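Long-range contacts in flavoredoxin (Desulfovibrio vulgaris str. 'Miyazaki F', PDB 2D5M), which binds flavin mononucleotide and probably carries electrons as a member of the flavin reductase-like family: residues R27-M31 and G87-F93; F93-T99 and Y110-F114. All coordinates share one frame; numbering follows the deposited sequence. Where two conformers were deposited one is given.

Interaction 1: R27-M31 and G87-F93; sequences RPNIM and GENEDKF. With FMN (flavin mononucleotide), chain E.
The phosphate end of the FMN pocket is built here, where N29 on strand 28-41 and K92 at the start of helix 92-96 meet over one phosphate oxygen. N29 ND2 donates to FMN O3P at 2.8 Å in a nearly straight bond (175°). G87 N gives the same oxygen a second bond, and K92 NZ a third. A trans first torsion (chi1 -163°) carries the N29 amide towards G87 and the phosphate. K92 runs out nearly straight past N29 OD1, with CE 3.2 Å from it. Its NZ also bonds to I30 O at 2.7 Å; Y85 O and A82 O are further acceptors, more than three protons can serve at once. A water joins P28 O, N29 OD1 and K92 N. R27 holds the loop end-on: NH1 and NH2 both donate to G87 O, at 3.2 Å and 3.1 Å, near the guanidinium plane. NH1 also forms a salt bridge with D23. F93 lies against the strand, its CE2 3.8 Å from P28 CB and its CZ 3.8 Å from I30 CG2. D91 is the N-cap of helix 92-96; its OD1 accepts from A94 N and weakly from F93 N. Strand 14-22 pairs with strand 28-41, helix 55-63 touches R27 and N29, and strand 109-111 packs on P28, I30 and F93.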
ATOM      1  N   ARG A  27     -24.815  -7.449  12.497  1.00  8.31           N
ATOM      2  CA  ARG A  27     -24.728  -6.010  12.294  1.00  8.90           C
ATOM      3  C   ARG A  27     -23.552  -5.700  11.375  1.00  7.38           C
ATOM      4  O   ARG A  27     -22.430  -6.151  11.643  1.00  7.01           O
ATOM      5  CB  ARG A  27     -24.537  -5.289  13.649  1.00  9.23           C
ATOM      6  CG  ARG A  27     -25.617  -5.580  14.649  1.00 12.37           C
ATOM      7  CD  ARG A  27     -25.369  -5.087  16.048  1.00 14.36           C
ATOM      8  NE  ARG A  27     -24.959  -3.700  16.136  1.00 14.65           N
ATOM      9  CZ  ARG A  27     -23.760  -3.176  16.431  1.00 16.17           C
ATOM     10  NH1 ARG A  27     -22.701  -3.906  16.715  1.00 15.80           N
ATOM     11  NH2 ARG A  27     -23.611  -1.847  16.467  1.00 15.91           N
ATOM     12  N   PRO A  28     -23.752  -4.957  10.298  1.00  6.92           N
ATOM     13  CA  PRO A  28     -22.676  -4.649   9.378  1.00  6.62           C
ATOM     14  C   PRO A  28     -21.795  -3.526   9.884  1.00  6.27           C
ATOM     15  O   PRO A  28     -22.267  -2.582  10.517  1.00  6.80           O
ATOM     16  CB  PRO A  28     -23.413  -4.245   8.096  1.00  7.23           C
ATOM     17  CG  PRO A  28     -24.630  -3.563   8.615  1.00  7.54           C
ATOM     18  CD  PRO A  28     -25.059  -4.364   9.822  1.00  8.36           C
ATOM     19  N   ASN A  29     -20.503  -3.598   9.565  1.00  6.05           N
ATOM     20  CA  ASN A  29     -19.537  -2.599   9.999  1.00  5.93           C
ATOM     21  C   ASN A  29     -18.503  -2.335   8.901  1.00  5.44           C
ATOM     22  O   ASN A  29     -18.311  -3.158   8.014  1.00  5.42           O
ATOM     23  CB  ASN A  29     -18.811  -3.085  11.241  1.00  6.23           C
ATOM     24  CG  ASN A  29     -18.095  -1.980  12.010  1.00  6.61           C
ATOM     25  OD1 ASN A  29     -18.487  -0.803  11.940  1.00  7.10           O
ATOM     26  ND2 ASN A  29     -17.077  -2.366  12.773  1.00  7.35           N
ATOM     27  N   ILE A  30     -17.881  -1.167   9.009  1.00  5.20           N
ATOM     28  CA  ILE A  30     -16.745  -0.787   8.218  1.00  5.51           C
ATOM     29  C   ILE A  30     -15.793  -0.025   9.122  1.00  5.15           C
ATOM     30  O   ILE A  30     -16.241   0.767   9.962  1.00  5.85           O
ATOM     31  CB  ILE A  30     -17.105   0.116   7.009  1.00  6.62           C
ATOM     32  CG1 ILE A  30     -18.246   1.100   7.325  1.00  8.14           C
ATOM     33  CG2 ILE A  30     -17.371  -0.738   5.772  1.00  6.51           C
ATOM     34  CD1 ILE A  30     -18.545   2.153   6.263  1.00 12.19           C
ATOM     35  N   MET A  31     -14.488  -0.240   8.913  1.00  5.39           N
ATOM     36  CA  MET A  31     -13.430   0.550   9.541  1.00  5.45           C
ATOM     37  C   MET A  31     -12.427   0.929   8.488  1.00  4.86           C
ATOM     38  O   MET A  31     -12.336   0.291   7.445  1.00  5.59           O
ATOM     39  CB  MET A  31     -12.779  -0.157  10.727  1.00  6.03           C
ATOM     40  CG  MET A  31     -12.160  -1.501  10.384  0.50  5.15           C
ATOM     41  SD  MET A  31     -10.529  -1.411   9.635  0.50  3.01           S
ATOM     42  CE  MET A  31      -9.480  -1.032  11.038  0.50  3.81           C
ATOM     43  N   GLY A  87     -17.781   0.658  15.635  1.00  6.86           N
ATOM     44  CA  GLY A  87     -19.041  -0.010  15.425  1.00  7.11           C
ATOM     45  C   GLY A  87     -19.506  -0.901  16.553  1.00  7.43           C
ATOM     46  O   GLY A  87     -20.554  -1.522  16.426  1.00  8.10           O
ATOM     47  N   GLU A  88     -18.785  -0.957  17.650  1.00  7.91           N
ATOM     48  CA  GLU A  88     -19.197  -1.835  18.756  1.00  8.98           C
ATOM     49  C   GLU A  88     -20.645  -1.566  19.171  1.00  9.60           C
ATOM     50  O   GLU A  88     -21.418  -2.520  19.380  1.00 11.88           O
ATOM     51  CB  GLU A  88     -18.238  -1.685  19.919  1.00  9.45           C
ATOM     52  CG  GLU A  88     -18.562  -2.610  21.084  1.00 12.37           C
ATOM     53  CD  GLU A  88     -17.745  -2.382  22.337  1.00 17.85           C
ATOM     54  OE1 GLU A  88     -16.870  -1.499  22.402  1.00 29.51           O
ATOM     55  OE2 GLU A  88     -18.032  -3.124  23.288  1.00 24.01           O
ATOM     56  N   ASN A  89     -21.000  -0.269  19.272  1.00  8.45           N
ATOM     57  CA  ASN A  89     -22.335   0.116  19.690  1.00  8.72           C
ATOM     58  C   ASN A  89     -22.953   1.150  18.753  1.00  8.78           C
ATOM     59  O   ASN A  89     -23.736   1.967  19.168  1.00 13.19           O
ATOM     60  CB  ASN A  89     -22.357   0.575  21.137  1.00 12.70           C
ATOM     61  CG  ASN A  89     -22.279  -0.615  22.107  1.00 15.93           C
ATOM     62  OD1 ASN A  89     -23.219  -1.410  22.238  1.00 24.78           O
ATOM     63  ND2 ASN A  89     -21.174  -0.721  22.794  1.00 20.28           N
ATOM     64  N   GLU A  90     -22.606   1.089  17.465  1.00  8.60           N
ATOM     65  CA  GLU A  90     -23.116   1.998  16.453  1.00  8.41           C
ATOM     66  C   GLU A  90     -23.139   1.286  15.105  1.00  7.89           C
ATOM     67  O   GLU A  90     -22.148   0.630  14.759  1.00  9.37           O
ATOM     68  CB  GLU A  90     -22.210   3.218  16.332  1.00  9.63           C
ATOM     69  CG  GLU A  90     -22.653   4.145  15.214  1.00 10.68           C
ATOM     70  CD  GLU A  90     -21.841   5.413  15.070  1.00 10.25           C
ATOM     71  OE1 GLU A  90     -21.206   5.917  15.999  1.00 12.95           O
ATOM     72  OE2 GLU A  90     -21.946   5.976  13.946  1.00 11.40           O
ATOM     73  N   ASP A  91     -24.222   1.447  14.373  1.00  7.56           N
ATOM     74  CA  ASP A  91     -24.297   1.011  12.972  1.00  7.47           C
ATOM     75  C   ASP A  91     -23.857   2.201  12.127  1.00  6.93           C
ATOM     76  O   ASP A  91     -24.602   3.147  11.898  1.00  7.09           O
ATOM     77  CB  ASP A  91     -25.727   0.560  12.641  1.00  8.81           C
ATOM     78  CG  ASP A  91     -25.861   0.068  11.215  1.00  8.53           C
ATOM     79  OD1 ASP A  91     -25.063   0.476  10.344  1.00  8.01           O
ATOM     80  OD2 ASP A  91     -26.803  -0.740  10.966  1.00 12.10           O
ATOM     81  N   LYS A  92     -22.622   2.111  11.634  1.00  6.29           N
ATOM     82  CA  LYS A  92     -22.054   3.178  10.840  1.00  6.50           C
ATOM     83  C   LYS A  92     -22.698   3.313   9.484  1.00  5.98           C
ATOM     84  O   LYS A  92     -22.695   4.398   8.895  1.00  6.47           O
ATOM     85  CB  LYS A  92     -20.548   2.974  10.659  1.00  6.38           C
ATOM     86  CG  LYS A  92     -19.728   2.970  11.891  1.00  8.27           C
ATOM     87  CD  LYS A  92     -18.240   2.791  11.578  1.00  7.46           C
ATOM     88  CE  LYS A  92     -17.548   2.141  12.732  1.00  6.90           C
ATOM     89  NZ  LYS A  92     -16.134   1.825  12.487  1.00  6.36           N
ATOM     90  N   PHE A  93     -23.239   2.205   8.934  1.00  5.94           N
ATOM     91  CA  PHE A  93     -23.964   2.323   7.667  1.00  6.39           C
ATOM     92  C   PHE A  93     -25.194   3.205   7.849  1.00  6.95           C
ATOM     93  O   PHE A  93     -25.509   4.054   6.999  1.00  7.27           O
ATOM     94  CB  PHE A  93     -24.366   0.950   7.135  1.00  6.38           C
ATOM     95  CG  PHE A  93     -23.209   0.167   6.535  1.00  5.99           C
ATOM     96  CD1 PHE A  93     -22.956   0.272   5.172  1.00  6.27           C
ATOM     97  CD2 PHE A  93     -22.412  -0.653   7.309  1.00  6.01           C
ATOM     98  CE1 PHE A  93     -21.930  -0.439   4.589  1.00  6.48           C
ATOM     99  CE2 PHE A  93     -21.365  -1.367   6.703  1.00  6.95           C
ATOM    100  CZ  PHE A  93     -21.158  -1.277   5.351  1.00  7.03           C
TER
HETATM  101  N1  FMN E1001      -6.790   0.883  12.569  1.00  5.17           N
HETATM  102  C2  FMN E1001      -6.165  -0.327  12.428  1.00  5.53           C
HETATM  103  O2  FMN E1001      -6.248  -1.191  13.313  1.00  6.36           O
HETATM  104  N3  FMN E1001      -5.403  -0.556  11.285  1.00  5.81           N
HETATM  105  C4  FMN E1001      -5.187   0.355  10.276  1.00  5.57           C
HETATM  106  O4  FMN E1001      -4.480   0.059   9.290  1.00  6.40           O
HETATM  107  C4A FMN E1001      -5.792   1.631  10.449  1.00  5.45           C
HETATM  108  N5  FMN E1001      -5.575   2.596   9.524  1.00  5.53           N
HETATM  109  C5A FMN E1001      -6.321   3.740   9.665  1.00  5.36           C
HETATM  110  C6  FMN E1001      -6.138   4.764   8.694  1.00  5.64           C
HETATM  111  C7  FMN E1001      -6.862   5.946   8.702  1.00  5.99           C
HETATM  112  C7M FMN E1001      -6.625   7.047   7.695  1.00  7.81           C
HETATM  113  C8  FMN E1001      -7.863   6.099   9.733  1.00  5.77           C
HETATM  114  C8M FMN E1001      -8.740   7.341   9.716  1.00  6.54           C
HETATM  115  C9  FMN E1001      -7.999   5.143  10.724  1.00  5.55           C
HETATM  116  C9A FMN E1001      -7.260   3.971  10.711  1.00  5.11           C
HETATM  117  N10 FMN E1001      -7.335   2.978  11.712  1.00  5.14           N
HETATM  118  C10 FMN E1001      -6.660   1.791  11.566  1.00  5.26           C
HETATM  119  C1' FMN E1001      -8.219   3.185  12.893  1.00  5.34           C
HETATM  120  C2' FMN E1001      -9.538   2.424  12.785  1.00  4.95           C
HETATM  121  O2' FMN E1001     -10.184   2.620  11.521  1.00  5.39           O
HETATM  122  C3' FMN E1001     -10.474   2.925  13.890  1.00  5.14           C
HETATM  123  O3' FMN E1001      -9.913   2.478  15.146  1.00  5.76           O
HETATM  124  C4' FMN E1001     -11.916   2.459  13.754  1.00  5.12           C
HETATM  125  O4' FMN E1001     -12.694   3.305  14.646  1.00  6.92           O
HETATM  126  C5' FMN E1001     -12.132   1.031  14.114  1.00  5.85           C
HETATM  127  O5' FMN E1001     -13.559   0.744  13.959  1.00  5.68           O
HETATM  128  P   FMN E1001     -14.223  -0.575  14.602  1.00  5.67           P
HETATM  129  O1P FMN E1001     -13.980  -0.537  16.118  1.00  6.29           O
HETATM  130  O2P FMN E1001     -13.618  -1.819  13.998  1.00  5.98           O
HETATM  131  O3P FMN E1001     -15.679  -0.357  14.233  1.00  6.20           O
HETATM  132  O   HOH W   1     -21.237  -0.341  11.802  1.00  8.75           O

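Interaction 2: F93-T99 and Y110-F114; sequences FASLGLT and YVGEF
E113 reaches from a type I beta turn to the chain just after helix 92-96, and its carboxylate grips T99 with both oxygens. The turn runs from V111 to F114 and is closed by F114 N donating to V111 O. The E113 side chain starts towards the opposite segment, with CB 4.1 Å from L98 CD2. CG lies 3.9 Å from the same methyl. The chain then bends at chi2 (72°), which swings the carboxylate round to T99. OE1 accepts from T99 N at 2.8 Å, with an N-H...O angle of 159°. OE2 accepts from T99 OG1 at 2.6 Å. Both donors come on the syn side of their oxygens, close to the carboxylate plane. The two bonds fix the rotation of the carboxylate. T99 is held a third time, as its O accepts from G112 N at 2.9 Å. L98 CD1 is 4.0 Å from V111 CG1 and also approaches F114 CE1. V111 splits its branches. CG1 lies over a face of the F114 ring, nearer its edge than its centre, and CG2 meets F93 CE1 at 4.0 Å. G97, just past the helix, takes a positive phi. Strand 100-102 pairs with strand 109-111 in a small hairpin, strand 65-70 touches Y110 and F114, and helix 76-82 covers L96 and L98. K2 of the second subunit donates to F114 O.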
ATOM      1  N   PHE A  93     -23.239   2.205   8.934  1.00  5.94           N
ATOM      2  CA  PHE A  93     -23.964   2.323   7.667  1.00  6.39           C
ATOM      3  C   PHE A  93     -25.194   3.205   7.849  1.00  6.95           C
ATOM      4  O   PHE A  93     -25.509   4.054   6.999  1.00  7.27           O
ATOM      5  CB  PHE A  93     -24.366   0.950   7.135  1.00  6.38           C
ATOM      6  CG  PHE A  93     -23.209   0.167   6.535  1.00  5.99           C
ATOM      7  CD1 PHE A  93     -22.956   0.272   5.172  1.00  6.27           C
ATOM      8  CD2 PHE A  93     -22.412  -0.653   7.309  1.00  6.01           C
ATOM      9  CE1 PHE A  93     -21.930  -0.439   4.589  1.00  6.48           C
ATOM     10  CE2 PHE A  93     -21.365  -1.367   6.703  1.00  6.95           C
ATOM     11  CZ  PHE A  93     -21.158  -1.277   5.351  1.00  7.03           C
ATOM     12  N   ALA A  94     -25.918   3.027   8.967  1.00  6.69           N
ATOM     13  CA  ALA A  94     -27.033   3.867   9.271  1.00  6.91           C
ATOM     14  C   ALA A  94     -26.596   5.291   9.478  1.00  6.56           C
ATOM     15  O   ALA A  94     -27.197   6.232   8.988  1.00  7.61           O
ATOM     16  CB  ALA A  94     -27.786   3.378  10.542  1.00  7.96           C
ATOM     17  N   SER A  95     -25.530   5.513  10.244  1.00  6.68           N
ATOM     18  CA  SER A  95     -25.068   6.873  10.513  1.00  7.35           C
ATOM     19  C   SER A  95     -24.658   7.615   9.232  1.00  7.00           C
ATOM     20  O   SER A  95     -24.903   8.813   9.104  1.00  8.76           O
ATOM     21  CB  SER A  95     -23.838   6.856  11.426  1.00  7.70           C
ATOM     22  OG  SER A  95     -24.224   6.267  12.645  1.00  8.06           O
ATOM     23  N   LEU A  96     -24.015   6.900   8.315  1.00  6.96           N
ATOM     24  CA  LEU A  96     -23.440   7.493   7.098  1.00  6.73           C
ATOM     25  C   LEU A  96     -24.387   7.496   5.938  1.00  7.24           C
ATOM     26  O   LEU A  96     -24.073   8.074   4.898  1.00  8.13           O
ATOM     27  CB  LEU A  96     -22.143   6.761   6.765  1.00  7.45           C
ATOM     28  CG  LEU A  96     -20.997   7.006   7.751  1.00  7.30           C
ATOM     29  CD1 LEU A  96     -19.827   6.073   7.473  1.00  8.39           C
ATOM     30  CD2 LEU A  96     -20.559   8.442   7.755  1.00  8.88           C
ATOM     31  N   GLY A  97     -25.534   6.809   6.061  1.00  7.06           N
ATOM     32  CA  GLY A  97     -26.457   6.666   4.937  1.00  7.31           C
ATOM     33  C   GLY A  97     -25.880   5.860   3.791  1.00  6.33           C
ATOM     34  O   GLY A  97     -26.110   6.185   2.622  1.00  7.25           O
ATOM     35  N   LEU A  98     -25.111   4.829   4.082  1.00  6.32           N
ATOM     36  CA  LEU A  98     -24.532   3.934   3.107  1.00  6.72           C
ATOM     37  C   LEU A  98     -25.164   2.559   3.169  1.00  5.85           C
ATOM     38  O   LEU A  98     -25.848   2.220   4.166  1.00  6.53           O
ATOM     39  CB  LEU A  98     -22.998   3.826   3.384  1.00  7.02           C
ATOM     40  CG  LEU A  98     -22.227   5.112   3.233  1.00  7.42           C
ATOM     41  CD1 LEU A  98     -20.772   4.900   3.630  1.00  9.52           C
ATOM     42  CD2 LEU A  98     -22.254   5.634   1.835  1.00 11.24           C
ATOM     43  N   THR A  99     -24.941   1.776   2.148  1.00  6.24           N
ATOM     44  CA  THR A  99     -25.660   0.496   1.955  1.00  6.41           C
ATOM     45  C   THR A  99     -24.730  -0.673   2.203  1.00  6.13           C
ATOM     46  O   THR A  99     -23.729  -0.842   1.470  1.00  6.53           O
ATOM     47  CB  THR A  99     -26.175   0.407   0.529  1.00  6.44           C
ATOM     48  OG1 THR A  99     -27.021   1.537   0.239  1.00  6.97           O
ATOM     49  CG2 THR A  99     -27.022  -0.837   0.305  1.00  6.97           C
ATOM     50  N   TYR A 110     -20.106  -5.330   1.852  1.00  6.13           N
ATOM     51  CA  TYR A 110     -19.282  -4.258   1.287  1.00  6.27           C
ATOM     52  C   TYR A 110     -20.146  -3.007   1.147  1.00  6.02           C
ATOM     53  O   TYR A 110     -21.360  -3.028   1.348  1.00  6.73           O
ATOM     54  CB  TYR A 110     -18.622  -4.643   0.001  1.00  6.73           C
ATOM     55  CG  TYR A 110     -19.513  -4.982  -1.166  1.00  7.00           C
ATOM     56  CD1 TYR A 110     -19.952  -4.027  -2.038  1.00  7.65           C
ATOM     57  CD2 TYR A 110     -19.920  -6.280  -1.415  1.00 10.21           C
ATOM     58  CE1 TYR A 110     -20.771  -4.330  -3.130  1.00 10.41           C
ATOM     59  CE2 TYR A 110     -20.702  -6.591  -2.503  1.00 12.61           C
ATOM     60  CZ  TYR A 110     -21.138  -5.616  -3.337  1.00 12.24           C
ATOM     61  OH  TYR A 110     -21.920  -5.930  -4.442  1.00 17.25           O
ATOM     62  N   VAL A 111     -19.503  -1.889   0.791  1.00  5.97           N
ATOM     63  CA  VAL A 111     -20.193  -0.612   0.702  1.00  6.19           C
ATOM     64  C   VAL A 111     -20.741  -0.427  -0.713  1.00  5.62           C
ATOM     65  O   VAL A 111     -19.950  -0.248  -1.659  1.00  6.71           O
ATOM     66  CB  VAL A 111     -19.299   0.576   1.083  1.00  5.90           C
ATOM     67  CG1 VAL A 111     -20.138   1.834   1.067  1.00  7.31           C
ATOM     68  CG2 VAL A 111     -18.654   0.362   2.443  1.00  6.11           C
ATOM     69  N   GLY A 112     -22.021  -0.455  -0.881  1.00  6.43           N
ATOM     70  CA  GLY A 112     -22.593  -0.455  -2.232  1.00  6.92           C
ATOM     71  C   GLY A 112     -22.294   0.790  -3.021  1.00  6.42           C
ATOM     72  O   GLY A 112     -22.167   0.740  -4.242  1.00  7.57           O
ATOM     73  N   GLU A 113     -22.189   1.932  -2.356  1.00  6.53           N
ATOM     74  CA  GLU A 113     -21.995   3.188  -3.031  1.00  7.12           C
ATOM     75  C   GLU A 113     -20.597   3.353  -3.590  1.00  7.21           C
ATOM     76  O   GLU A 113     -20.383   4.251  -4.413  1.00  8.81           O
ATOM     77  CB  GLU A 113     -22.270   4.357  -2.062  1.00  7.89           C
ATOM     78  CG  GLU A 113     -23.708   4.553  -1.659  1.00  7.38           C
ATOM     79  CD  GLU A 113     -24.295   3.557  -0.738  1.00  6.84           C
ATOM     80  OE1 GLU A 113     -23.564   2.802  -0.066  1.00  6.67           O
ATOM     81  OE2 GLU A 113     -25.546   3.552  -0.624  1.00  8.85           O
ATOM     82  N   PHE A 114     -19.629   2.577  -3.083  1.00  6.87           N
ATOM     83  CA  PHE A 114     -18.243   2.757  -3.512  1.00  7.07           C
ATOM     84  C   PHE A 114     -18.019   2.094  -4.868  1.00  7.42           C
ATOM     85  O   PHE A 114     -18.710   1.164  -5.233  1.00  8.65           O
ATOM     86  CB  PHE A 114     -17.281   2.215  -2.483  1.00  7.23           C
ATOM     87  CG  PHE A 114     -17.196   3.002  -1.184  1.00  6.44           C
ATOM     88  CD1 PHE A 114     -18.030   4.071  -0.851  1.00  6.69           C
ATOM     89  CD2 PHE A 114     -16.211   2.656  -0.266  1.00  6.82           C
ATOM     90  CE1 PHE A 114     -17.934   4.708   0.374  1.00  6.85           C
ATOM     91  CE2 PHE A 114     -16.122   3.297   0.939  1.00  8.03           C
ATOM     92  CZ  PHE A 114     -16.976   4.304   1.280  1.00  6.85           C
TER

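Interactions 1 and 2 follow one another along the chain and share F93 and helix 92-96. Their centres are 10 Å apart, on the same side of the chain's centre. Interaction 1 joins the start of the helix and the loop before it to strand 28-41 of the large antiparallel sheet. Interaction 2 joins F93 and the chain leaving the helix to strand 109-111 of the small two-stranded sheet and to the turn after it. The two also touch directly: I30 CG2 packs on V111 CG2, and E90 OE2 probably bonds to S95 OG. The short helix thus links the FMN phosphate site to the small hairpin, whose following turn meets the second subunit.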